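Local coordinates for protein putative beta-glucosidase (Bifidobacterium adolescentis, PDB 5WAB) that acts as a family 3 glycoside hydrolase with beta-glucosidase activity, cleaving glucosides in carbohydrate metabolism, at residues S65-G76 and S351-L363. Numbering follows the deposited sequence.
Sequences SVPATCFPPAAG and SSHITPTKMTSFL
A68 N donates to T355 O at 3.1 Å, with a nearly straight N-H...O angle of 163°. The same carbonyl oxygen also receives a CA-H...O contact from P67 CA. In return, T357 N gives a weak, bent bond to A68 O at 3.2 Å. P356 CA makes a further CA-H...O contact with A68 O. One water bridges the two segments. It accepts from S65 N and from T355 N, 3.0 Å each, and donates to V66 O.

The contact joins two loops across the family 3 domain interface: 65-76 belongs to the N-terminal, TIM-barrel-type domain and 351-363 to the C-terminal domain. Q474 adds to the link, because its side chain bonds both C70 N and T357 OG1.

Beside the backbone bonds, I354 CG2 lies anti to the backbone N (CG1 has chi1 -66°), which brings this methyl to 3.9 Å from C70 CB and 3.7 Å from A68 O. P356 CB also reaches C70 CB. T357 CG2 packs on the A68 carbonyl group, 3.5 Å from A68 C. The T69 and T357 side chains pass at an angle, with T69 OG1 and T357 OG1 4.1 Å apart, too far for a hydrogen bond; T69 OG1 bonds E96 on helix 83-99.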
loop_
_atom_site.group_PDB
_atom_site.type_symbol
_atom_site.label_atom_id
_atom_site.label_comp_id
_atom_site.label_asym_id
_atom_site.label_seq_id
_atom_site.Cartn_x
_atom_site.Cartn_y
_atom_site.Cartn_z
ATOM N N SER A 65 0.195 -21.158 -9.225
ATOM C CA SER A 65 -0.851 -21.935 -9.877
ATOM C C SER A 65 -1.416 -23.001 -8.939
ATOM O O SER A 65 -2.414 -23.645 -9.258
ATOM C CB SER A 65 -0.316 -22.584 -11.155
ATOM O OG SER A 65 0.023 -21.599 -12.116
ATOM N N VAL A 66 -0.774 -23.194 -7.793
ATOM C CA VAL A 66 -1.363 -24.039 -6.747
ATOM C C VAL A 66 -2.570 -23.313 -6.165
ATOM O O VAL A 66 -2.450 -22.134 -5.789
ATOM C CB VAL A 66 -0.329 -24.349 -5.659
ATOM C CG1 VAL A 66 -0.996 -25.011 -4.461
ATOM C CG2 VAL A 66 0.777 -25.235 -6.203
ATOM N N PRO A 67 -3.730 -23.962 -6.046
ATOM C CA PRO A 67 -4.938 -23.253 -5.585
ATOM C C PRO A 67 -4.744 -22.619 -4.218
ATOM O O PRO A 67 -4.397 -23.288 -3.244
ATOM C CB PRO A 67 -6.001 -24.356 -5.554
ATOM C CG PRO A 67 -5.514 -25.373 -6.533
ATOM C CD PRO A 67 -4.017 -25.359 -6.411
ATOM N N ALA A 68 -4.965 -21.310 -4.158
ATOM C CA ALA A 68 -4.832 -20.560 -2.920
ATOM C C ALA A 68 -5.869 -19.449 -2.912
ATOM O O ALA A 68 -6.460 -19.116 -3.941
ATOM C CB ALA A 68 -3.417 -19.995 -2.754
ATOM N N THR A 69 -6.082 -18.873 -1.733
ATOM C CA THR A 69 -7.024 -17.771 -1.596
ATOM C C THR A 69 -6.428 -16.499 -2.187
ATOM O O THR A 69 -5.362 -16.044 -1.756
ATOM C CB THR A 69 -7.388 -17.558 -0.132
ATOM O OG1 THR A 69 -7.999 -18.749 0.379
ATOM C CG2 THR A 69 -8.350 -16.371 0.012
ATOM N N CYS A 70 -7.110 -15.926 -3.174
ATOM C CA CYS A 70 -6.678 -14.672 -3.780
ATOM C C CYS A 70 -7.325 -13.538 -2.998
ATOM O O CYS A 70 -8.500 -13.220 -3.196
ATOM C CB CYS A 70 -7.043 -14.632 -5.260
ATOM S SG CYS A 70 -6.513 -13.129 -6.134
ATOM N N PHE A 71 -6.564 -12.931 -2.098
ATOM C CA PHE A 71 -7.079 -11.805 -1.338
ATOM C C PHE A 71 -7.090 -10.549 -2.203
ATOM O O PHE A 71 -6.408 -10.487 -3.230
ATOM C CB PHE A 71 -6.230 -11.593 -0.088
ATOM C CG PHE A 71 -6.287 -12.741 0.871
ATOM C CD1 PHE A 71 -7.302 -12.830 1.808
ATOM C CD2 PHE A 71 -5.324 -13.734 0.838
ATOM C CE1 PHE A 71 -7.360 -13.890 2.689
ATOM C CE2 PHE A 71 -5.376 -14.796 1.716
ATOM C CZ PHE A 71 -6.396 -14.873 2.644
ATOM N N PRO A 72 -7.857 -9.531 -1.821
ATOM C CA PRO A 72 -7.862 -8.296 -2.603
ATOM C C PRO A 72 -6.476 -7.686 -2.640
ATOM O O PRO A 72 -5.792 -7.624 -1.606
ATOM C CB PRO A 72 -8.856 -7.395 -1.849
ATOM C CG PRO A 72 -8.972 -7.993 -0.488
ATOM C CD PRO A 72 -8.813 -9.466 -0.701
ATOM N N PRO A 73 -6.008 -7.279 -3.822
ATOM C CA PRO A 73 -4.744 -6.545 -3.905
ATOM C C PRO A 73 -4.771 -5.294 -3.042
ATOM O O PRO A 73 -5.825 -4.745 -2.722
ATOM C CB PRO A 73 -4.633 -6.197 -5.391
ATOM C CG PRO A 73 -5.379 -7.305 -6.069
ATOM C CD PRO A 73 -6.527 -7.639 -5.153
ATOM N N ALA A 74 -3.572 -4.838 -2.681
ATOM C CA ALA A 74 -3.443 -3.767 -1.699
ATOM C C ALA A 74 -4.133 -2.480 -2.145
ATOM O O ALA A 74 -4.618 -1.721 -1.300
ATOM C CB ALA A 74 -1.965 -3.519 -1.402
ATOM N N ALA A 75 -4.187 -2.210 -3.454
ATOM C CA ALA A 75 -4.876 -1.011 -3.929
ATOM C C ALA A 75 -6.330 -0.992 -3.486
ATOM O O ALA A 75 -6.931 0.083 -3.365
ATOM C CB ALA A 75 -4.792 -0.906 -5.449
ATOM N N GLY A 76 -6.917 -2.165 -3.275
ATOM C CA GLY A 76 -8.249 -2.269 -2.720
ATOM C C GLY A 76 -8.226 -2.330 -1.208
ATOM O O GLY A 76 -8.931 -1.567 -0.542
ATOM N N SER A 351 3.991 -13.815 -14.121
ATOM C CA SER A 351 2.654 -13.297 -13.854
ATOM C C SER A 351 2.329 -13.323 -12.366
ATOM O O SER A 351 2.916 -14.089 -11.596
ATOM C CB SER A 351 1.605 -14.102 -14.625
ATOM N N SER A 352 1.405 -12.458 -11.958
ATOM C CA SER A 352 0.937 -12.404 -10.581
ATOM C C SER A 352 -0.341 -13.206 -10.375
ATOM O O SER A 352 -1.006 -13.046 -9.347
ATOM C CB SER A 352 0.711 -10.950 -10.159
ATOM O OG SER A 352 -0.327 -10.353 -10.923
ATOM N N HIS A 353 -0.694 -14.064 -11.323
ATOM C CA HIS A 353 -1.976 -14.750 -11.271
ATOM C C HIS A 353 -2.007 -15.762 -10.130
ATOM O O HIS A 353 -1.096 -16.583 -9.987
ATOM C CB HIS A 353 -2.254 -15.436 -12.608
ATOM C CG HIS A 353 -3.562 -16.164 -12.659
ATOM N ND1 HIS A 353 -4.775 -15.516 -12.570
ATOM C CD2 HIS A 353 -3.846 -17.479 -12.808
ATOM C CE1 HIS A 353 -5.751 -16.403 -12.653
ATOM N NE2 HIS A 353 -5.214 -17.602 -12.797
ATOM N N ILE A 354 -3.056 -15.692 -9.313
ATOM C CA ILE A 354 -3.334 -16.689 -8.286
ATOM C C ILE A 354 -4.559 -17.477 -8.729
ATOM O O ILE A 354 -5.622 -16.893 -8.973
ATOM C CB ILE A 354 -3.575 -16.046 -6.911
ATOM C CG1 ILE A 354 -2.309 -15.377 -6.386
ATOM C CG2 ILE A 354 -4.092 -17.076 -5.915
ATOM C CD1 ILE A 354 -2.497 -14.766 -5.024
ATOM N N THR A 355 -4.420 -18.792 -8.826
ATOM C CA THR A 355 -5.574 -19.640 -9.107
ATOM C C THR A 355 -6.442 -19.715 -7.860
ATOM O O THR A 355 -6.045 -20.368 -6.886
ATOM C CB THR A 355 -5.139 -21.041 -9.527
ATOM O OG1 THR A 355 -4.406 -20.972 -10.757
ATOM C CG2 THR A 355 -6.356 -21.934 -9.717
ATOM N N PRO A 356 -7.610 -19.083 -7.833
ATOM C CA PRO A 356 -8.379 -19.030 -6.585
ATOM C C PRO A 356 -8.953 -20.387 -6.211
ATOM O O PRO A 356 -9.224 -21.234 -7.063
ATOM C CB PRO A 356 -9.491 -18.021 -6.891
ATOM C CG PRO A 356 -9.625 -18.017 -8.372
ATOM C CD PRO A 356 -8.325 -18.482 -8.973
ATOM N N THR A 357 -9.114 -20.593 -4.903
ATOM C CA THR A 357 -9.806 -21.787 -4.432
ATOM C C THR A 357 -11.257 -21.784 -4.896
ATOM O O THR A 357 -11.790 -22.819 -5.311
ATOM C CB THR A 357 -9.734 -21.882 -2.910
ATOM O OG1 THR A 357 -10.304 -20.703 -2.330
ATOM C CG2 THR A 357 -8.290 -22.003 -2.456
ATOM N N LYS A 358 -11.911 -20.630 -4.820
ATOM C CA LYS A 358 -13.267 -20.474 -5.318
ATOM C C LYS A 358 -13.455 -19.030 -5.756
ATOM O O LYS A 358 -12.992 -18.106 -5.081
ATOM C CB LYS A 358 -14.302 -20.860 -4.253
ATOM C CG LYS A 358 -14.271 -20.000 -2.996
ATOM C CD LYS A 358 -15.112 -20.611 -1.889
ATOM C CE LYS A 358 -14.502 -21.909 -1.403
ATOM N NZ LYS A 358 -15.416 -22.643 -0.489
ATOM N N MET A 359 -14.114 -18.839 -6.895
ATOM C CA MET A 359 -14.444 -17.494 -7.339
ATOM C C MET A 359 -15.826 -17.526 -7.973
ATOM O O MET A 359 -16.087 -18.347 -8.856
ATOM C CB MET A 359 -13.399 -16.969 -8.329
ATOM C CG MET A 359 -13.531 -15.491 -8.641
ATOM S SD MET A 359 -14.531 -15.138 -10.090
ATOM C CE MET A 359 -13.627 -16.025 -11.358
ATOM N N THR A 360 -16.699 -16.624 -7.529
ATOM C CA THR A 360 -18.053 -16.501 -8.060
ATOM C C THR A 360 -18.273 -15.067 -8.511
ATOM O O THR A 360 -18.141 -14.131 -7.715
ATOM C CB THR A 360 -19.102 -16.908 -7.017
ATOM O OG1 THR A 360 -18.908 -18.278 -6.642
ATOM C CG2 THR A 360 -20.511 -16.734 -7.574
ATOM N N SER A 361 -18.621 -14.897 -9.782
ATOM C CA SER A 361 -18.807 -13.568 -10.333
ATOM C C SER A 361 -20.026 -12.890 -9.713
ATOM O O SER A 361 -20.804 -13.492 -8.968
ATOM C CB SER A 361 -18.958 -13.642 -11.850
ATOM O OG SER A 361 -20.174 -14.280 -12.200
ATOM N N PHE A 362 -20.193 -11.612 -10.046
ATOM C CA PHE A 362 -21.343 -10.871 -9.546
ATOM C C PHE A 362 -22.637 -11.435 -10.115
ATOM O O PHE A 362 -23.648 -11.520 -9.407
ATOM C CB PHE A 362 -21.201 -9.387 -9.888
ATOM C CG PHE A 362 -22.271 -8.521 -9.287
ATOM C CD1 PHE A 362 -22.272 -8.240 -7.929
ATOM C CD2 PHE A 362 -23.278 -7.988 -10.080
ATOM C CE1 PHE A 362 -23.251 -7.442 -7.372
ATOM C CE2 PHE A 362 -24.266 -7.188 -9.526
ATOM C CZ PHE A 362 -24.251 -6.915 -8.169
ATOM N N LEU A 363 -22.616 -11.844 -11.389
ATOM C CA LEU A 363 -23.800 -12.433 -12.007
ATOM C C LEU A 363 -24.188 -13.740 -11.324
ATOM O O LEU A 363 -25.346 -13.928 -10.929
ATOM C CB LEU A 363 -23.557 -12.662 -13.500
ATOM C CG LEU A 363 -23.619 -11.437 -14.418
ATOM C CD1 LEU A 363 -23.517 -11.873 -15.867
ATOM C CD2 LEU A 363 -24.892 -10.634 -14.181
HETATM O O HOH W 1 -1.860 -19.732 -7.574
#